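Local coordinates for lectin CEL-IV, C-type (Cucumaria echinata, PDB 3ALU), which binds galactose-bearing sugars such as raffinose at a calcium site, as a tetrameric C-type lectin carrying the EPN recognition motif, at residues A[50-55]-A[61-66]; A[65-70]-A[122-127]; A[73-76]-A[80-83]; A[86-91]-A[97-102]. All coordinates share one frame; numbering follows the deposited sequence.

Contact 1 (A[50-55]-A[61-66]); sequences HLASIH and AFLTEL
A small apolar helix-to-loop contact in the buried core of the C-type lectin fold joins I54 and A52, in the segment leaving strand 45-51, to L63 on helix 57-70. One methyl carries it: CD1 of L63 runs out from the helix and meets I54 tip to tip, 3.5 Å from I54 CG1 and 3.7 Å from I54 CD1. To one side of that touch, the same L63 CD1 comes within 4.4 Å of A52 CB, a looser approach. L63 holds CG opposite its own carbonyl carbon (chi1 -60°), and with chi2 at 170° the chain stretches straight off the helix; the two side chains together bridge the 8.5 Å between the CA atoms of I54 and L63. I54 likewise sets CG1 opposite its carbonyl carbon, which presents the CG1-CD1 arm to the leucine while CG2 stays farther off. A52 and I54 point the same way, toward the helix, and S53 between them points away from it, the alternation of an extended chain. S53 OG bonds D100, S53 N bonds Q148, and the A52 backbone pairs with G86 and I146; the contact itself rests on dispersion and the exclusion of water. F17 of strand 15-21 packs on both A52 and L63, W98 and Y106 cover I54, and on the neighbouring helix residues F62 and L66 lies L8 of the second subunit, so helix 57-70 sits between the domain core and the subunit interface.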
loop_
_atom_site.group_PDB
_atom_site.type_symbol
_atom_site.label_atom_id
_atom_site.label_comp_id
_atom_site.label_asym_id
_atom_site.label_seq_id
_atom_site.Cartn_x
_atom_site.Cartn_y
_atom_site.Cartn_z
ATOM N N HIS A 50 0.530 18.322 -9.259
ATOM C CA HIS A 50 -0.307 19.348 -9.918
ATOM C C HIS A 50 -1.388 19.718 -8.936
ATOM O O HIS A 50 -1.666 19.011 -7.956
ATOM C CB HIS A 50 -1.005 18.798 -11.191
ATOM C CG HIS A 50 -0.046 18.471 -12.282
ATOM N ND1 HIS A 50 0.585 19.440 -13.026
ATOM C CD2 HIS A 50 0.485 17.286 -12.661
ATOM C CE1 HIS A 50 1.447 18.863 -13.853
ATOM N NE2 HIS A 50 1.405 17.558 -13.651
ATOM N N LEU A 51 -2.005 20.866 -9.177
ATOM C CA LEU A 51 -3.242 21.137 -8.468
ATOM C C LEU A 51 -4.190 19.977 -8.788
ATOM O O LEU A 51 -4.119 19.376 -9.866
ATOM C CB LEU A 51 -3.839 22.448 -8.923
ATOM C CG LEU A 51 -3.170 23.700 -8.381
ATOM C CD1 LEU A 51 -3.597 24.921 -9.205
ATOM C CD2 LEU A 51 -3.543 23.887 -6.935
ATOM N N ALA A 52 -5.095 19.667 -7.842
ATOM C CA ALA A 52 -5.930 18.489 -7.938
ATOM C C ALA A 52 -6.875 18.563 -9.134
ATOM O O ALA A 52 -7.439 19.611 -9.379
ATOM C CB ALA A 52 -6.751 18.343 -6.664
ATOM N N SER A 53 -7.053 17.444 -9.814
ATOM C CA SER A 53 -8.158 17.323 -10.803
ATOM C C SER A 53 -9.249 16.448 -10.190
ATOM O O SER A 53 -8.960 15.766 -9.227
ATOM C CB SER A 53 -7.664 16.740 -12.090
ATOM O OG SER A 53 -7.149 15.402 -11.991
ATOM N N ILE A 54 -10.480 16.483 -10.746
ATOM C CA ILE A 54 -11.640 15.852 -10.074
ATOM C C ILE A 54 -12.447 15.189 -11.169
ATOM O O ILE A 54 -12.761 15.858 -12.179
ATOM C CB ILE A 54 -12.485 16.899 -9.313
ATOM C CG1 ILE A 54 -11.598 17.681 -8.297
ATOM C CG2 ILE A 54 -13.714 16.239 -8.634
ATOM C CD1 ILE A 54 -12.288 18.872 -7.594
ATOM N N HIS A 55 -12.777 13.898 -10.990
ATOM C CA HIS A 55 -13.325 13.113 -12.123
ATOM C C HIS A 55 -14.612 12.385 -11.838
ATOM O O HIS A 55 -15.109 11.624 -12.686
ATOM C CB HIS A 55 -12.266 12.165 -12.623
ATOM C CG HIS A 55 -11.127 12.904 -13.207
ATOM N ND1 HIS A 55 -9.958 13.152 -12.507
ATOM C CD2 HIS A 55 -11.038 13.587 -14.362
ATOM C CE1 HIS A 55 -9.162 13.895 -13.258
ATOM N NE2 HIS A 55 -9.796 14.181 -14.382
ATOM N N ALA A 61 -16.995 14.795 -3.585
ATOM C CA ALA A 61 -17.466 14.711 -2.210
ATOM C C ALA A 61 -16.271 14.550 -1.272
ATOM O O ALA A 61 -16.259 15.157 -0.203
ATOM C CB ALA A 61 -18.431 13.558 -2.019
ATOM N N PHE A 62 -15.303 13.743 -1.684
ATOM C CA PHE A 62 -14.120 13.508 -0.831
ATOM C C PHE A 62 -13.348 14.818 -0.638
ATOM O O PHE A 62 -12.992 15.181 0.495
ATOM C CB PHE A 62 -13.195 12.459 -1.410
ATOM C CG PHE A 62 -11.857 12.461 -0.738
ATOM C CD1 PHE A 62 -10.745 12.988 -1.382
ATOM C CD2 PHE A 62 -11.733 11.970 0.541
ATOM C CE1 PHE A 62 -9.505 13.022 -0.731
ATOM C CE2 PHE A 62 -10.519 11.995 1.182
ATOM C CZ PHE A 62 -9.418 12.526 0.570
ATOM N N LEU A 63 -13.071 15.523 -1.732
ATOM C CA LEU A 63 -12.301 16.771 -1.602
ATOM C C LEU A 63 -13.023 17.863 -0.821
ATOM O O LEU A 63 -12.402 18.616 -0.068
ATOM C CB LEU A 63 -11.761 17.270 -2.951
ATOM C CG LEU A 63 -10.811 16.294 -3.667
ATOM C CD1 LEU A 63 -10.518 16.741 -5.090
ATOM C CD2 LEU A 63 -9.422 16.117 -2.839
ATOM N N THR A 64 -14.353 17.929 -0.965
ATOM C CA THR A 64 -15.132 18.854 -0.173
ATOM C C THR A 64 -14.996 18.536 1.337
ATOM O O THR A 64 -14.801 19.461 2.153
ATOM C CB THR A 64 -16.605 18.817 -0.586
ATOM O OG1 THR A 64 -16.670 19.243 -1.944
ATOM C CG2 THR A 64 -17.400 19.806 0.252
ATOM N N GLU A 65 -15.053 17.242 1.662
ATOM C CA GLU A 65 -14.995 16.810 3.053
ATOM C C GLU A 65 -13.571 17.094 3.560
ATOM O O GLU A 65 -13.395 17.509 4.718
ATOM C CB GLU A 65 -15.339 15.334 3.184
ATOM C CG GLU A 65 -15.266 14.868 4.651
ATOM C CD GLU A 65 -16.043 13.586 4.956
ATOM O OE1 GLU A 65 -16.237 12.739 4.051
ATOM O OE2 GLU A 65 -16.434 13.429 6.134
ATOM N N LEU A 66 -12.575 16.894 2.706
ATOM C CA LEU A 66 -11.200 17.247 3.067
ATOM C C LEU A 66 -11.093 18.717 3.451
ATOM O O LEU A 66 -10.529 19.080 4.528
ATOM C CB LEU A 66 -10.213 16.871 1.959
ATOM C CG LEU A 66 -8.726 17.197 2.240
ATOM C CD1 LEU A 66 -8.202 16.559 3.527
ATOM C CD2 LEU A 66 -7.862 16.810 1.037
#

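Contact 2 (A[65-70]-A[122-127]); sequences ELVKTS and GAIAAG
A bridging water is gripped between K68 and A126: it donates to A126 O at 2.7 Å and accepts from K68 NZ at 2.9 Å. It closes the outer edge of a helix-on-sheet contact of the C-type lectin domain, in which the last turns of helix 57-70 lie against strand 120-125 and the loop that follows it. The lysine chain, bent at chi3 (62°), passes alongside A126, with CG 4.0 Å from A126 CB and CD 3.9 Å from A126 O. Its aliphatic part runs beside the A126 carbonyl, and NZ reaches that oxygen through the water. Deeper in, V67 points at the strand: V83 and I146 pack on it from the sheet, and its CG2 makes a loose 4.4 Å touch with I124 CG2. Within the helix, T69 and S70 turn their hydroxyls back to the carbonyl oxygens of E65 and L66, each of which also accepts the backbone N-H of the same residue, from the opposite face of the carbonyl plane. The tightest apolar touch falls to the other valine branch: V67 CG1, anti to the backbone N (chi1 172°), presses on the methyl CB of A126 at 3.5 Å.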
loop_
_atom_site.group_PDB
_atom_site.type_symbol
_atom_site.label_atom_id
_atom_site.label_comp_id
_atom_site.label_asym_id
_atom_site.label_seq_id
_atom_site.Cartn_x
_atom_site.Cartn_y
_atom_site.Cartn_z
ATOM N N GLU A 65 -15.053 17.242 1.662
ATOM C CA GLU A 65 -14.995 16.810 3.053
ATOM C C GLU A 65 -13.571 17.094 3.560
ATOM O O GLU A 65 -13.395 17.509 4.718
ATOM C CB GLU A 65 -15.339 15.334 3.184
ATOM C CG GLU A 65 -15.266 14.868 4.651
ATOM C CD GLU A 65 -16.043 13.586 4.956
ATOM O OE1 GLU A 65 -16.237 12.739 4.051
ATOM O OE2 GLU A 65 -16.434 13.429 6.134
ATOM N N LEU A 66 -12.575 16.894 2.706
ATOM C CA LEU A 66 -11.200 17.247 3.067
ATOM C C LEU A 66 -11.093 18.717 3.451
ATOM O O LEU A 66 -10.529 19.080 4.528
ATOM C CB LEU A 66 -10.213 16.871 1.959
ATOM C CG LEU A 66 -8.726 17.197 2.240
ATOM C CD1 LEU A 66 -8.202 16.559 3.527
ATOM C CD2 LEU A 66 -7.862 16.810 1.037
ATOM N N VAL A 67 -11.663 19.590 2.615
ATOM C CA VAL A 67 -11.592 21.011 2.902
ATOM C C VAL A 67 -12.404 21.387 4.143
ATOM O O VAL A 67 -11.900 22.128 5.029
ATOM C CB VAL A 67 -12.040 21.850 1.666
ATOM C CG1 VAL A 67 -12.169 23.333 2.018
ATOM C CG2 VAL A 67 -11.069 21.663 0.509
ATOM N N LYS A 68 -13.638 20.885 4.239
ATOM C CA LYS A 68 -14.515 21.341 5.302
ATOM C C LYS A 68 -14.091 20.798 6.639
ATOM O O LYS A 68 -14.215 21.511 7.637
ATOM C CB LYS A 68 -15.975 21.020 5.030
ATOM C CG LYS A 68 -16.519 21.857 3.855
ATOM C CD LYS A 68 -18.021 21.720 3.702
ATOM C CE LYS A 68 -18.763 22.214 4.930
ATOM N NZ LYS A 68 -20.243 22.062 4.709
ATOM N N THR A 69 -13.600 19.565 6.672
ATOM C CA THR A 69 -13.076 19.047 7.964
ATOM C C THR A 69 -11.730 19.684 8.347
ATOM O O THR A 69 -11.410 19.757 9.548
ATOM C CB THR A 69 -12.938 17.520 7.996
ATOM O OG1 THR A 69 -11.993 17.089 7.014
ATOM C CG2 THR A 69 -14.289 16.861 7.743
ATOM N N SER A 70 -10.956 20.152 7.355
ATOM C CA SER A 70 -9.671 20.797 7.642
ATOM C C SER A 70 -9.818 22.277 8.046
ATOM O O SER A 70 -8.994 22.809 8.796
ATOM C CB SER A 70 -8.715 20.672 6.446
ATOM O OG SER A 70 -8.483 19.307 6.091
ATOM N N GLY A 122 -10.633 27.568 -11.701
ATOM C CA GLY A 122 -11.606 26.954 -10.780
ATOM C C GLY A 122 -11.133 26.779 -9.344
ATOM O O GLY A 122 -9.937 26.572 -9.085
ATOM N N ALA A 123 -12.082 26.837 -8.412
ATOM C CA ALA A 123 -11.781 26.629 -7.008
ATOM C C ALA A 123 -12.957 25.926 -6.382
ATOM O O ALA A 123 -14.142 26.211 -6.699
ATOM C CB ALA A 123 -11.554 27.965 -6.298
ATOM N N ILE A 124 -12.661 25.014 -5.466
ATOM C CA ILE A 124 -13.702 24.467 -4.587
ATOM C C ILE A 124 -14.139 25.598 -3.684
ATOM O O ILE A 124 -13.314 26.215 -3.008
ATOM C CB ILE A 124 -13.147 23.273 -3.749
ATOM C CG1 ILE A 124 -13.054 22.032 -4.658
ATOM C CG2 ILE A 124 -14.020 22.995 -2.479
ATOM C CD1 ILE A 124 -12.287 20.833 -4.028
ATOM N N ALA A 125 -15.429 25.900 -3.681
ATOM C CA ALA A 125 -15.920 26.991 -2.848
ATOM C C ALA A 125 -16.639 26.327 -1.674
ATOM O O ALA A 125 -17.785 25.916 -1.797
ATOM C CB ALA A 125 -16.848 27.910 -3.675
ATOM N N ALA A 126 -15.965 26.192 -0.526
ATOM C CA ALA A 126 -16.509 25.351 0.546
ATOM C C ALA A 126 -17.451 26.043 1.507
ATOM O O ALA A 126 -17.993 25.399 2.446
ATOM C CB ALA A 126 -15.351 24.686 1.354
ATOM N N GLY A 127 -17.627 27.353 1.320
ATOM C CA GLY A 127 -18.645 28.081 2.074
ATOM C C GLY A 127 -20.033 27.537 1.837
ATOM O O GLY A 127 -20.286 26.823 0.856
HETATM O O HOH W 1 -20.393 24.455 3.105
#

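Contact 3 (A[73-76]-A[80-83]); sequences DLIT and APQV. With GLA (alpha-D-galactopyranose), chain E; EDO (1,2-ethanediol), chain J.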
loop_
_atom_site.group_PDB
_atom_site.type_symbol
_atom_site.label_atom_id
_atom_site.label_comp_id
_atom_site.label_asym_id
_atom_site.label_seq_id
_atom_site.Cartn_x
_atom_site.Cartn_y
_atom_site.Cartn_z
ATOM N N ASP A 73 -13.485 26.310 11.016
ATOM C CA ASP A 73 -13.732 27.657 11.553
ATOM C C ASP A 73 -13.745 28.699 10.441
ATOM O O ASP A 73 -14.053 29.874 10.686
ATOM C CB ASP A 73 -12.648 28.047 12.564
ATOM C CG ASP A 73 -12.801 27.338 13.896
ATOM O OD1 ASP A 73 -11.758 27.187 14.584
ATOM O OD2 ASP A 73 -13.947 26.951 14.257
ATOM N N LEU A 74 -13.369 28.303 9.226
ATOM C CA LEU A 74 -13.304 29.268 8.136
ATOM C C LEU A 74 -14.551 29.194 7.266
ATOM O O LEU A 74 -14.727 30.031 6.409
ATOM C CB LEU A 74 -12.057 29.063 7.279
ATOM C CG LEU A 74 -10.683 29.122 7.965
ATOM C CD1 LEU A 74 -9.670 29.124 6.820
ATOM C CD2 LEU A 74 -10.479 30.339 8.886
ATOM N N ILE A 75 -15.400 28.194 7.481
ATOM C CA ILE A 75 -16.604 28.025 6.632
ATOM C C ILE A 75 -17.583 29.208 6.819
ATOM O O ILE A 75 -18.037 29.457 7.940
ATOM C CB ILE A 75 -17.355 26.704 6.933
ATOM C CG1 ILE A 75 -16.433 25.477 6.788
ATOM C CG2 ILE A 75 -18.570 26.521 5.981
ATOM C CD1 ILE A 75 -15.540 25.475 5.507
ATOM N N THR A 76 -17.883 29.932 5.743
ATOM C CA THR A 76 -18.780 31.101 5.837
ATOM C C THR A 76 -20.160 30.774 5.272
ATOM O O THR A 76 -20.411 29.649 4.799
ATOM C CB THR A 76 -18.196 32.347 5.097
ATOM O OG1 THR A 76 -18.322 32.177 3.670
ATOM C CG2 THR A 76 -16.732 32.592 5.494
ATOM N N ALA A 80 -16.678 31.460 0.589
ATOM C CA ALA A 80 -15.430 31.253 1.339
ATOM C C ALA A 80 -15.581 30.147 2.359
ATOM O O ALA A 80 -16.619 30.057 3.024
ATOM C CB ALA A 80 -14.991 32.563 2.054
ATOM N N PRO A 81 -14.532 29.321 2.528
ATOM C CA PRO A 81 -13.225 29.425 1.862
ATOM C C PRO A 81 -13.142 28.810 0.447
ATOM O O PRO A 81 -13.641 27.715 0.214
ATOM C CB PRO A 81 -12.299 28.662 2.827
ATOM C CG PRO A 81 -13.195 27.620 3.441
ATOM C CD PRO A 81 -14.575 28.215 3.501
ATOM N N GLN A 82 -12.430 29.492 -0.450
ATOM C CA GLN A 82 -12.234 28.990 -1.793
ATOM C C GLN A 82 -10.826 28.412 -1.858
ATOM O O GLN A 82 -9.889 29.037 -1.397
ATOM C CB GLN A 82 -12.382 30.132 -2.778
ATOM C CG GLN A 82 -13.762 30.693 -2.685
ATOM C CD GLN A 82 -13.988 31.826 -3.676
ATOM O OE1 GLN A 82 -13.921 33.006 -3.322
ATOM N NE2 GLN A 82 -14.250 31.469 -4.928
ATOM N N VAL A 83 -10.709 27.234 -2.456
ATOM C CA VAL A 83 -9.461 26.503 -2.487
ATOM C C VAL A 83 -9.203 26.106 -3.929
ATOM O O VAL A 83 -10.051 25.395 -4.535
ATOM C CB VAL A 83 -9.603 25.234 -1.610
ATOM C CG1 VAL A 83 -8.342 24.347 -1.672
ATOM C CG2 VAL A 83 -9.972 25.617 -0.116
HETATM C C1 GLA E . -18.315 36.345 -7.043
HETATM C C2 GLA E . -18.647 35.878 -8.466
HETATM C C3 GLA E . -19.097 34.427 -8.528
HETATM C C4 GLA E . -18.084 33.507 -7.835
HETATM C C5 GLA E . -17.771 34.066 -6.432
HETATM C C6 GLA E . -16.696 33.255 -5.692
HETATM O O2 GLA E . -19.717 36.679 -9.014
HETATM O O3 GLA E . -19.283 34.049 -9.901
HETATM O O4 GLA E . -16.898 33.505 -8.638
HETATM O O5 GLA E . -17.312 35.428 -6.510
HETATM O O6 GLA E . -15.466 33.405 -6.407
HETATM C C1 EDO J . -11.774 32.705 -0.478
HETATM O O1 EDO J . -11.251 32.164 0.723
HETATM C C2 EDO J . -13.113 33.337 -0.206
HETATM O O2 EDO J . -13.200 34.560 -0.923
#
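T76 and A80 close the short loop that leads into strand 82-89, on the sugar-binding side of the lectin domain. From T76 the side chain wraps round one carbonyl: CB lies 3.5 Å from A80 O, OG1 donates to that oxygen at 2.8 Å, and CG2 passes 3.9 Å from A80 CB. The hydroxyl gets there by sitting between its own backbone N and carbonyl carbon (chi1 75°), where it also accepts from the N-H of G78, an ST turn. The backbone T76 N adds a second bond to A80 O, 3.0 Å long with an N-H...O angle of 155°; both donors come from the same face of the carbonyl plane. Beside them the A80-P81 peptide is cis, and the proline ring meets the end of I75, whose CD1 lies 3.5 Å from P81 CD. Beyond the proline, Q82 turns to the ligands. Its CB and CG pass along an ethanediol molecule, probably from the crystallisation liquor; OE1 accepts from O2 of that diol at 2.9 Å, and NE2 donates to O6 of the galactose at 2.7 Å. N115, a calcium ligand, holds the same galactose through its ND2. Both amide partners are hydroxyls, able to donate or accept; as modelled, OE1 faces the diol and NE2 offers one N-H to the sugar hydroxymethyl, while the doubly held A80 carbonyl and the cis-proline probably fix the course of the chain just before Q82.

Contact 4 (A[86-91]-A[97-102]); sequences GMKVGS and TWTDGS
M87 stands over one face of the W98 indole, its S-CH3 arm descending on the six-membered ring: CE lies 3.9 Å from the ring centroid and 15° off the normal, with SD above it at 5.1 Å. This is a CH-pi and Met-aromatic contact led by the methyl. With CG anti to the backbone N (chi1 174°) and bends at chi2 and chi3, the chain folds back over the ring, with M87 CB 3.8 Å from W98 CZ3. G86 fills the ring edge, its N in the indole plane. M87 and W98 are a non-hydrogen-bonded antiparallel pair in the hairpin of strands 82-89 and 96-98; M87 ends the stretch matching the WIGL motif of C-type lectins. The hydrogen-bonded pair, K88 and T97, turns to the other face: K88 N gives T97 O a bond of 2.8 Å, T97 N returns one of 3.0 Å to K88 O, and K88 CE lies 3.4 Å from T97 OG1. Where the strand turns its corner, T99 N binds G86 O at 2.9 Å, and T99 OG1 bonds E30 of helix 26-33. A type I turn from W98 follows; D100 OD2 accepts from S102 N, an Asx turn, and from S102 OG. Backbone bonds thus fix the pairing, while dispersion, probably aided by the polarised S-CH3 hydrogens, holds M87 on the indole, its side chain about 7 Å from that of the calcium ligand D136.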
loop_
_atom_site.group_PDB
_atom_site.type_symbol
_atom_site.label_atom_id
_atom_site.label_comp_id
_atom_site.label_asym_id
_atom_site.label_seq_id
_atom_site.Cartn_x
_atom_site.Cartn_y
_atom_site.Cartn_z
ATOM N N GLY A 86 -7.111 22.304 -10.079
ATOM C CA GLY A 86 -6.328 22.470 -11.330
ATOM C C GLY A 86 -7.120 22.880 -12.573
ATOM O O GLY A 86 -6.643 22.657 -13.667
ATOM N N MET A 87 -8.263 23.551 -12.384
ATOM C CA MET A 87 -9.181 23.874 -13.511
ATOM C C MET A 87 -8.861 25.201 -14.195
ATOM O O MET A 87 -8.831 26.243 -13.544
ATOM C CB MET A 87 -10.612 23.922 -12.940
ATOM C CG MET A 87 -11.715 24.379 -13.925
ATOM S SD MET A 87 -11.759 23.546 -15.525
ATOM C CE MET A 87 -12.412 21.934 -15.057
ATOM N N LYS A 88 -8.678 25.172 -15.529
ATOM C CA LYS A 88 -8.471 26.404 -16.293
ATOM C C LYS A 88 -9.614 26.518 -17.294
ATOM O O LYS A 88 -9.887 25.566 -18.015
ATOM C CB LYS A 88 -7.135 26.342 -17.052
ATOM C CG LYS A 88 -5.930 26.247 -16.132
ATOM C CD LYS A 88 -4.642 26.264 -16.947
ATOM C CE LYS A 88 -4.444 24.947 -17.666
ATOM N NZ LYS A 88 -3.054 24.745 -18.207
ATOM N N VAL A 89 -10.275 27.662 -17.279
ATOM C CA VAL A 89 -11.300 27.980 -18.277
ATOM C C VAL A 89 -10.634 28.935 -19.259
ATOM O O VAL A 89 -10.185 30.043 -18.837
ATOM C CB VAL A 89 -12.537 28.622 -17.592
ATOM C CG1 VAL A 89 -13.621 28.936 -18.669
ATOM C CG2 VAL A 89 -13.047 27.721 -16.467
ATOM N N GLY A 90 -10.578 28.526 -20.542
ATOM C CA GLY A 90 -9.816 29.246 -21.582
ATOM C C GLY A 90 -10.664 30.318 -22.272
ATOM O O GLY A 90 -11.412 31.045 -21.629
ATOM N N SER A 91 -10.539 30.422 -23.595
ATOM C CA SER A 91 -11.089 31.587 -24.299
ATOM C C SER A 91 -12.611 31.552 -24.356
ATOM O O SER A 91 -13.282 32.599 -24.411
ATOM C CB SER A 91 -10.502 31.674 -25.697
ATOM O OG SER A 91 -9.122 31.950 -25.627
ATOM N N THR A 97 -9.770 22.753 -19.060
ATOM C CA THR A 97 -8.653 21.807 -18.988
ATOM C C THR A 97 -8.208 21.707 -17.532
ATOM O O THR A 97 -8.374 22.645 -16.753
ATOM C CB THR A 97 -7.406 22.229 -19.839
ATOM O OG1 THR A 97 -6.967 23.540 -19.466
ATOM C CG2 THR A 97 -7.722 22.252 -21.371
ATOM N N TRP A 98 -7.587 20.575 -17.228
ATOM C CA TRP A 98 -6.930 20.370 -15.960
ATOM C C TRP A 98 -5.439 20.498 -16.171
ATOM O O TRP A 98 -4.910 20.028 -17.195
ATOM C CB TRP A 98 -7.210 18.958 -15.449
ATOM C CG TRP A 98 -8.615 18.672 -15.033
ATOM C CD1 TRP A 98 -9.498 17.811 -15.638
ATOM C CD2 TRP A 98 -9.294 19.202 -13.885
ATOM N NE1 TRP A 98 -10.706 17.794 -14.946
ATOM C CE2 TRP A 98 -10.590 18.621 -13.852
ATOM C CE3 TRP A 98 -8.918 20.111 -12.859
ATOM C CZ2 TRP A 98 -11.530 18.920 -12.858
ATOM C CZ3 TRP A 98 -9.841 20.407 -11.868
ATOM C CH2 TRP A 98 -11.143 19.806 -11.857
ATOM N N THR A 99 -4.762 21.076 -15.173
ATOM C CA THR A 99 -3.291 21.220 -15.248
ATOM C C THR A 99 -2.557 19.910 -15.351
ATOM O O THR A 99 -1.450 19.889 -15.903
ATOM C CB THR A 99 -2.715 22.059 -14.096
ATOM O OG1 THR A 99 -3.008 21.415 -12.837
ATOM C CG2 THR A 99 -3.287 23.515 -14.137
ATOM N N ASP A 100 -3.155 18.813 -14.892
ATOM C CA ASP A 100 -2.533 17.505 -15.039
ATOM C C ASP A 100 -2.779 16.845 -16.401
ATOM O O ASP A 100 -2.301 15.738 -16.631
ATOM C CB ASP A 100 -2.869 16.560 -13.858
ATOM C CG ASP A 100 -4.321 16.125 -13.836
ATOM O OD1 ASP A 100 -4.684 15.340 -12.923
ATOM O OD2 ASP A 100 -5.107 16.553 -14.701
ATOM N N GLY A 101 -3.517 17.511 -17.288
ATOM C CA GLY A 101 -3.752 16.983 -18.634
ATOM C C GLY A 101 -4.814 15.918 -18.707
ATOM O O GLY A 101 -5.039 15.354 -19.786
ATOM N N SER A 102 -5.504 15.661 -17.589
ATOM C CA SER A 102 -6.573 14.652 -17.578
ATOM C C SER A 102 -7.854 15.210 -18.238
ATOM O O SER A 102 -7.994 16.420 -18.419
ATOM C CB SER A 102 -6.860 14.159 -16.138
ATOM O OG SER A 102 -7.323 15.241 -15.351
HETATM O O HOH W 2 -8.219 25.635 -20.683
#

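Along the chain contact 1 comes first, then contact 3 and contact 4, both lying within the stretch of chain between the two segments of contact 2. Contacts 1 and 2 share helix 57-70, lie 9 Å apart between centres and meet through I124, whose CD1 is 3.8 Å from L63 CB. Contacts 3 and 4 occupy the two ends of strand 82-89, with centres 23 Å apart on opposite sides of the chain's centre. Strand 120-125 pairs with that strand, tying contact 2 to both. Contact 1 meets contact 4 through the backbone of A52 and G86. One sheet thus runs from beneath helix 57-70, which faces the second subunit, to the sugar-binding end.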